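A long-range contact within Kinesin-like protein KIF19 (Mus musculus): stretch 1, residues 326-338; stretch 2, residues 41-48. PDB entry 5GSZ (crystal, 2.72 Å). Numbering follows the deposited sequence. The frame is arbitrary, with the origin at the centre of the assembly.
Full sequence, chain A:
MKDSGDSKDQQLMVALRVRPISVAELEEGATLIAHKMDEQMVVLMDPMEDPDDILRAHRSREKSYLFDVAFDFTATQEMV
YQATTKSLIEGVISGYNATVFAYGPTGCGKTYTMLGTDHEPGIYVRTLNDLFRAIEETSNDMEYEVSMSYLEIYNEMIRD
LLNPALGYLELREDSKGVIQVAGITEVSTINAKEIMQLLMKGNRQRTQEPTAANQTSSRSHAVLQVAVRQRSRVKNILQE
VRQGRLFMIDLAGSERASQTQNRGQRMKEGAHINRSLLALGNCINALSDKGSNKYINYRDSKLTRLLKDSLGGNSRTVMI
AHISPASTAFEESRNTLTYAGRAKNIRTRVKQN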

# COMPACT_ATOMS: atom_id res chain seq x y z
N ALA A 326 -15.74 4.53 -13.46
CA ALA A 326 -16.13 5.41 -14.56
C ALA A 326 -15.65 4.90 -15.91
O ALA A 326 -14.49 4.46 -16.07
CB ALA A 326 -15.56 6.80 -14.31
N SER A 327 -16.53 5.02 -16.91
CA SER A 327 -16.16 4.74 -18.29
C SER A 327 -14.98 5.59 -18.75
O SER A 327 -14.11 5.10 -19.47
CB SER A 327 -17.36 4.95 -19.22
OG SER A 327 -17.70 6.33 -19.36
N THR A 328 -14.92 6.87 -18.34
CA THR A 328 -13.76 7.65 -18.78
C THR A 328 -12.43 7.14 -18.23
O THR A 328 -11.39 7.69 -18.58
CB THR A 328 -13.91 9.13 -18.41
OG1 THR A 328 -14.08 9.26 -16.99
CG2 THR A 328 -15.09 9.72 -19.09
N ALA A 329 -12.45 6.12 -17.36
CA ALA A 329 -11.25 5.54 -16.77
C ALA A 329 -10.97 4.14 -17.29
O ALA A 329 -10.12 3.44 -16.72
CB ALA A 329 -11.38 5.50 -15.24
N PHE A 330 -11.66 3.71 -18.35
CA PHE A 330 -11.68 2.30 -18.73
C PHE A 330 -10.27 1.73 -18.94
O PHE A 330 -10.01 0.57 -18.59
CB PHE A 330 -12.52 2.12 -19.99
CG PHE A 330 -12.40 0.77 -20.62
CD1 PHE A 330 -13.01 -0.34 -20.05
CD2 PHE A 330 -11.69 0.61 -21.80
CE1 PHE A 330 -12.90 -1.59 -20.63
CE2 PHE A 330 -11.57 -0.65 -22.39
CZ PHE A 330 -12.18 -1.75 -21.81
N GLU A 331 -9.35 2.52 -19.49
CA GLU A 331 -8.04 1.99 -19.85
C GLU A 331 -7.17 1.78 -18.62
O GLU A 331 -6.56 0.71 -18.47
CB GLU A 331 -7.35 2.92 -20.86
N GLU A 332 -7.11 2.77 -17.72
CA GLU A 332 -6.40 2.54 -16.47
C GLU A 332 -7.04 1.43 -15.66
O GLU A 332 -6.33 0.64 -15.03
CB GLU A 332 -6.34 3.79 -15.61
CG GLU A 332 -6.15 5.06 -16.34
CD GLU A 332 -5.99 6.21 -15.37
OE1 GLU A 332 -6.89 6.39 -14.51
OE2 GLU A 332 -4.95 6.91 -15.46
N SER A 333 -8.37 1.36 -15.62
CA SER A 333 -8.99 0.31 -14.82
C SER A 333 -8.58 -1.06 -15.33
O SER A 333 -8.30 -1.97 -14.54
CB SER A 333 -10.51 0.47 -14.81
OG SER A 333 -10.91 1.59 -14.03
N ARG A 334 -8.52 -1.21 -16.65
CA ARG A 334 -8.14 -2.49 -17.24
C ARG A 334 -6.67 -2.82 -16.99
O ARG A 334 -6.34 -3.97 -16.67
CB ARG A 334 -8.45 -2.49 -18.74
CG ARG A 334 -7.77 -3.62 -19.49
CD ARG A 334 -8.17 -3.67 -20.95
NE ARG A 334 -7.74 -2.48 -21.68
CZ ARG A 334 -7.90 -2.33 -22.99
NH1 ARG A 334 -8.47 -3.29 -23.68
NH2 ARG A 334 -7.50 -1.22 -23.59
N ASN A 335 -5.79 -1.84 -17.10
CA ASN A 335 -4.41 -2.07 -16.67
C ASN A 335 -4.37 -2.53 -15.22
O ASN A 335 -3.69 -3.50 -14.88
CB ASN A 335 -3.58 -0.81 -16.88
CG ASN A 335 -3.35 -0.51 -18.35
OD1 ASN A 335 -3.57 -1.38 -19.20
ND2 ASN A 335 -2.91 0.70 -18.65
N THR A 336 -5.12 -1.86 -14.35
CA THR A 336 -5.06 -2.20 -12.93
C THR A 336 -5.59 -3.61 -12.70
O THR A 336 -4.91 -4.45 -12.10
CB THR A 336 -5.83 -1.17 -12.10
OG1 THR A 336 -5.34 0.15 -12.40
CG2 THR A 336 -5.65 -1.42 -10.60
N LEU A 337 -6.80 -3.89 -13.21
CA LEU A 337 -7.41 -5.21 -13.00
C LEU A 337 -6.57 -6.34 -13.58
O LEU A 337 -6.55 -7.44 -13.02
CB LEU A 337 -8.80 -5.22 -13.62
CG LEU A 337 -9.81 -4.29 -12.98
CD1 LEU A 337 -10.81 -3.89 -14.02
CD2 LEU A 337 -10.50 -5.02 -11.89
N THR A 338 -5.88 -6.09 -14.71
CA THR A 338 -4.94 -7.06 -15.26
C THR A 338 -3.77 -7.30 -14.31
O THR A 338 -3.31 -8.44 -14.13
CB THR A 338 -4.42 -6.56 -16.60
OG1 THR A 338 -5.50 -6.51 -17.52
CG2 THR A 338 -3.27 -7.46 -17.14
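Stretch 2 41-48: MVVLMDPM

Residues 41-45 of stretch 2 form a β-strand, and residues 46-48 continue it as loop. The strand lies along the helix of residues 330-338, which continues past the end of stretch 1, in roughly the opposite direction: the angle between the two N-to-C directions is 145°, the signed crossing angle is -145°, and the axes come within 9.8 Å of each other. The contact begins where Val42 lies beside Leu337 and runs back toward the N-terminal end of the helix, where Pro47 arrives near Ser327. The pairing runs in reverse order, as the antiparallel direction requires. The CA atoms of Arg334 and Leu44 are 7.4 Å apart, those of Phe330 and Asp46 7.3 Å, and those of Ser327 and Pro47 6.5 Å. No hydrogen bond crosses between the stretches; the contact, which buries 405 Å² over both sides, is chiefly one of apolar packing.

In an extended strand, successive side chains point to alternate sides. Val42 and Leu44 accordingly direct their CA-to-CB bonds toward the helix, while that of Val43 points away. Leu44 has the largest covered area of any residue in the contact, 99 Å². Its chi1 is t and its chi2 p, and its branched end meets several helix residues at once. Its CD2 lies 3.6 Å from Phe330 CE1, 3.6 Å from Arg334 CB and 3.8 Å from Leu337 CD1. Phe330, Ser333, Arg334 and Leu337 fall at positions i, i+3, i+4 and i+7, the pattern of one side of a helix. A leucine suits this place because its compact branched end fills the space beside the helix, CD2 alone touching Phe330, Arg334 and Leu337. Ser333, a small residue, meets Leu44 more loosely, with 4.1 Å between Ser333 CB and Leu44 CD1, and Arg334 offers the aliphatic base of its side chain.

Phe330, with 94 Å² covered, is the counterpart on the helix. Its chi1 is t, and its ring reaches the part of stretch 2 where strand gives way to loop. Pro47 CD sits over one face of the ring, 3.9 Å from its centroid and 22° off the ring normal, in a CH-π contact; the shortest separation is 3.6 Å, from Pro47 CD to Phe330 CD1. Proline suits this place because the CD methylene is bonded to the electron-withdrawing amide nitrogen, so its hydrogens are slightly positive and suit an aromatic face. Other atoms approach obliquely: Met45 O is 3.4 Å from Phe330 CE1, and Asp46 CG is 3.6 Å from Phe330 CZ. The flat ring thus accommodates backbone and carboxylate as well as hydrocarbon. Pro47 also reaches Ser327, with 4.4 Å between Pro47 CB and Ser327 CB.

Leu337 (55 Å² covered) closes the contact at the other end. Its CD2 lies 3.5 Å from Val42 CG2. The β-branched valine favours the extended backbone of a strand and presents a compact methyl surface, which matches the buried leucine opposite it.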

# COMPACT_ATOMS: atom_id res chain seq x y z
N MET A 41 -15.43 -11.08 -7.17
CA MET A 41 -15.34 -10.91 -8.61
C MET A 41 -15.93 -9.58 -9.03
O MET A 41 -17.00 -9.17 -8.55
CB MET A 41 -16.05 -12.03 -9.37
CG MET A 41 -16.40 -11.62 -10.78
SD MET A 41 -16.78 -12.97 -11.90
CE MET A 41 -15.13 -13.62 -12.15
N VAL A 42 -15.23 -8.91 -9.93
CA VAL A 42 -15.65 -7.66 -10.54
C VAL A 42 -15.58 -7.84 -12.05
O VAL A 42 -14.74 -8.60 -12.55
CB VAL A 42 -14.75 -6.49 -10.07
CG1 VAL A 42 -14.49 -6.57 -8.58
CG2 VAL A 42 -13.43 -6.51 -10.81
N VAL A 43 -16.46 -7.16 -12.77
CA VAL A 43 -16.42 -7.22 -14.23
C VAL A 43 -16.25 -5.81 -14.77
O VAL A 43 -16.70 -4.83 -14.17
CB VAL A 43 -17.67 -7.89 -14.85
CG1 VAL A 43 -17.80 -9.33 -14.36
CG2 VAL A 43 -18.92 -7.10 -14.52
N LEU A 44 -15.59 -5.72 -15.92
CA LEU A 44 -15.25 -4.44 -16.55
C LEU A 44 -15.88 -4.40 -17.94
O LEU A 44 -15.35 -5.00 -18.89
CB LEU A 44 -13.74 -4.26 -16.63
CG LEU A 44 -13.31 -2.90 -17.16
CD1 LEU A 44 -13.62 -1.84 -16.12
CD2 LEU A 44 -11.84 -2.89 -17.49
N MET A 45 -17.00 -3.69 -18.05
CA MET A 45 -17.66 -3.51 -19.33
C MET A 45 -16.82 -2.60 -20.22
O MET A 45 -16.20 -1.63 -19.77
CB MET A 45 -19.06 -2.94 -19.14
CG MET A 45 -19.99 -3.85 -18.36
SD MET A 45 -21.76 -3.45 -18.45
CE MET A 45 -21.88 -1.93 -17.51
N ASP A 46 -16.80 -2.93 -21.50
CA ASP A 46 -16.15 -2.10 -22.49
C ASP A 46 -17.15 -1.06 -22.97
O ASP A 46 -18.22 -1.44 -23.46
CB ASP A 46 -15.65 -2.98 -23.63
CG ASP A 46 -14.57 -2.32 -24.47
OD1 ASP A 46 -14.51 -1.08 -24.53
OD2 ASP A 46 -13.74 -3.07 -25.03
N PRO A 47 -16.89 0.24 -22.81
CA PRO A 47 -17.69 1.24 -23.52
C PRO A 47 -17.34 1.20 -25.00
O PRO A 47 -16.52 0.37 -25.41
CB PRO A 47 -17.27 2.56 -22.87
CG PRO A 47 -15.85 2.30 -22.45
CD PRO A 47 -15.82 0.86 -22.00
N MET A 48 -17.90 2.07 -25.83
CA MET A 48 -17.53 2.06 -27.23
C MET A 48 -17.23 3.48 -27.70
O MET A 48 -17.46 4.45 -26.98
CB MET A 48 -18.61 1.37 -28.07
CG MET A 48 -18.93 -0.10 -27.63
SD MET A 48 -17.56 -1.30 -27.71
CE MET A 48 -18.33 -2.88 -27.34